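Local atomic coordinates of possible transcriptional regulatory arsR-family protein (Mycobacterium bovis, PDB entry 3GW2), a protein that probably acts as an ArsR-family transcriptional regulator that binds DNA and belongs to a network coordinating tolerance to the antitubercular drug bedaquiline. Residues Q36-V41 with Y78-G83. Sequence-based numbering, arbitrary orientation. Where two conformers were deposited one is given.
Sequences QGERAV and YYRIAG
The ring of Tyr-79 meets Val-41 at its edge, near the ring plane: CE2 lies 3.7 Å from Val-41 CG2, the two side chains running side by side and pointing the same way. With CG1 of Val-41 anti to the backbone N (chi1 178°), CG2 lies beside that N and is the branch that reaches the ring; Leu-59 of helix 52-64 touches both residues. Tyr-78 uses its ring on the other face of the sheet, where the backbone N of Ala-40 approaches obliquely, 3.6 Å from Tyr-78 CD1, and Ala-40 CB packs 3.7 Å from Tyr-78 CE1. The carboxylate of Glu-38 also approaches this tyrosine, its plane 43° from that of the ring, with CD 3.6 Å from Tyr-78 CB. The chain of Glu-38, extended beyond CG, crosses Arg-80 as well, CB to CB at 3.6 Å. In the conformer given here, one of two, OE2 of Glu-38 lies 4.4 Å from Arg-80 NH1 and well out of the guanidinium plane, a nearness of charges and not a salt bridge. The salt bridge of this acid is instead made by OE1 with Arg-71 on strand 68-73.

Between the two faces, the backbones of Arg-39 and Tyr-79 form an antiparallel hydrogen-bonded pair, Tyr-79 N giving the straighter bond to Arg-39 O (169° at the hydrogen) and Arg-39 N the return bond to Tyr-79 O. Ala-40 and Tyr-78 follow as a non-hydrogen-bonded pair. Toward Gln-36 the ladder gives way to a water, which accepts from Ile-81 N and weakly from Gly-37 N.

Such a two-residue strand, placed just ahead of helix 41-48 with Ala-40 as its N-cap, joins the start of the helix-turn-helix to the beta hairpin, or wing, of strands 68-73 and 76-81: the winged helix-turn-helix fold of ArsR-family regulators.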
loop_
_atom_site.group_PDB
_atom_site.type_symbol
_atom_site.label_atom_id
_atom_site.label_comp_id
_atom_site.label_asym_id
_atom_site.label_seq_id
_atom_site.Cartn_x
_atom_site.Cartn_y
_atom_site.Cartn_z
ATOM N N GLN A 36 4.915 12.111 -14.388
ATOM C CA GLN A 36 4.590 11.184 -15.472
ATOM C C GLN A 36 5.627 11.208 -16.630
ATOM O O GLN A 36 6.275 12.230 -16.926
ATOM C CB GLN A 36 3.146 11.396 -15.951
ATOM C CG GLN A 36 2.602 10.350 -16.940
ATOM C CD GLN A 36 2.088 9.066 -16.299
ATOM O OE1 GLN A 36 1.409 9.084 -15.260
ATOM N NE2 GLN A 36 2.379 7.939 -16.944
ATOM N N GLY A 37 5.760 10.054 -17.275
ATOM C CA GLY A 37 6.593 9.884 -18.442
ATOM C C GLY A 37 7.354 8.589 -18.271
ATOM O O GLY A 37 8.140 8.447 -17.333
ATOM N N GLU A 38 7.097 7.647 -19.172
ATOM C CA GLU A 38 7.797 6.371 -19.212
ATOM C C GLU A 38 9.318 6.548 -19.332
ATOM O O GLU A 38 9.788 7.473 -19.989
ATOM C CB GLU A 38 7.223 5.532 -20.354
ATOM C CG GLU A 38 8.200 4.659 -21.091
ATOM C CD GLU A 38 7.634 4.126 -22.389
ATOM O OE1 GLU A 38 8.068 4.585 -23.463
ATOM O OE2 GLU A 38 6.768 3.238 -22.340
ATOM N N ARG A 39 10.086 5.684 -18.667
ATOM C CA ARG A 39 11.552 5.746 -18.780
ATOM C C ARG A 39 12.163 4.352 -18.888
ATOM O O ARG A 39 11.558 3.371 -18.453
ATOM C CB ARG A 39 12.169 6.571 -17.625
ATOM C CG ARG A 39 11.450 7.940 -17.400
ATOM C CD ARG A 39 12.350 9.162 -17.137
ATOM N NE ARG A 39 13.559 9.207 -17.958
ATOM C CZ ARG A 39 14.546 10.094 -17.799
ATOM N NH1 ARG A 39 14.474 11.013 -16.848
ATOM N NH2 ARG A 39 15.611 10.064 -18.590
ATOM N N ALA A 40 13.344 4.273 -19.501
ATOM C CA ALA A 40 14.104 3.025 -19.602
ATOM C C ALA A 40 14.689 2.650 -18.242
ATOM O O ALA A 40 14.970 3.518 -17.431
ATOM C CB ALA A 40 15.231 3.147 -20.651
ATOM N N VAL A 41 14.884 1.354 -18.014
ATOM C CA VAL A 41 15.484 0.837 -16.778
ATOM C C VAL A 41 16.811 1.551 -16.451
ATOM O O VAL A 41 17.043 1.963 -15.297
ATOM C CB VAL A 41 15.737 -0.695 -16.884
ATOM C CG1 VAL A 41 16.410 -1.242 -15.623
ATOM C CG2 VAL A 41 14.431 -1.425 -17.159
ATOM N N TYR A 78 11.290 -0.415 -21.181
ATOM C CA TYR A 78 10.686 0.843 -20.754
ATOM C C TYR A 78 9.533 0.568 -19.797
ATOM O O TYR A 78 8.652 -0.245 -20.082
ATOM C CB TYR A 78 10.205 1.661 -21.964
ATOM C CG TYR A 78 11.329 2.111 -22.871
ATOM C CD1 TYR A 78 11.913 3.370 -22.720
ATOM C CD2 TYR A 78 11.821 1.274 -23.878
ATOM C CE1 TYR A 78 12.962 3.788 -23.554
ATOM C CE2 TYR A 78 12.869 1.680 -24.715
ATOM C CZ TYR A 78 13.438 2.936 -24.541
ATOM O OH TYR A 78 14.474 3.340 -25.364
ATOM N N TYR A 79 9.544 1.254 -18.664
ATOM C CA TYR A 79 8.503 1.088 -17.647
ATOM C C TYR A 79 7.682 2.358 -17.534
ATOM O O TYR A 79 8.217 3.459 -17.691
ATOM C CB TYR A 79 9.127 0.794 -16.280
ATOM C CG TYR A 79 9.483 -0.652 -16.051
ATOM C CD1 TYR A 79 8.624 -1.483 -15.334
ATOM C CD2 TYR A 79 10.669 -1.193 -16.555
ATOM C CE1 TYR A 79 8.929 -2.821 -15.107
ATOM C CE2 TYR A 79 10.997 -2.540 -16.327
ATOM C CZ TYR A 79 10.113 -3.341 -15.599
ATOM O OH TYR A 79 10.400 -4.661 -15.348
ATOM N N ARG A 80 6.394 2.201 -17.262
ATOM C CA ARG A 80 5.546 3.330 -16.948
ATOM C C ARG A 80 4.491 2.970 -15.926
ATOM O O ARG A 80 4.134 1.810 -15.743
ATOM C CB ARG A 80 4.862 3.911 -18.188
ATOM C CG ARG A 80 4.536 2.939 -19.296
ATOM C CD ARG A 80 3.495 1.919 -18.951
ATOM N NE ARG A 80 2.483 1.737 -20.005
ATOM C CZ ARG A 80 2.608 0.952 -21.075
ATOM N NH1 ARG A 80 3.725 0.276 -21.322
ATOM N NH2 ARG A 80 1.603 0.860 -21.928
ATOM N N ILE A 81 3.995 4.011 -15.281
ATOM C CA ILE A 81 2.845 3.928 -14.389
ATOM C C ILE A 81 1.681 3.299 -15.146
ATOM O O ILE A 81 1.368 3.716 -16.252
ATOM C CB ILE A 81 2.540 5.328 -13.817
ATOM C CG1 ILE A 81 3.563 5.600 -12.699
ATOM C CG2 ILE A 81 1.049 5.467 -13.346
ATOM C CD1 ILE A 81 3.530 6.989 -12.159
ATOM N N ALA A 82 1.085 2.264 -14.548
ATOM C CA ALA A 82 0.141 1.374 -15.234
ATOM C C ALA A 82 -1.172 2.019 -15.689
ATOM O O ALA A 82 -1.752 1.593 -16.699
ATOM C CB ALA A 82 -0.134 0.129 -14.386
ATOM N N GLY A 83 -1.658 3.020 -14.955
ATOM C CA GLY A 83 -2.800 3.823 -15.429
ATOM C C GLY A 83 -3.094 5.022 -14.551
ATOM O O GLY A 83 -2.363 5.289 -13.592
HETATM O O HOH W 1 4.801 6.891 -16.547
#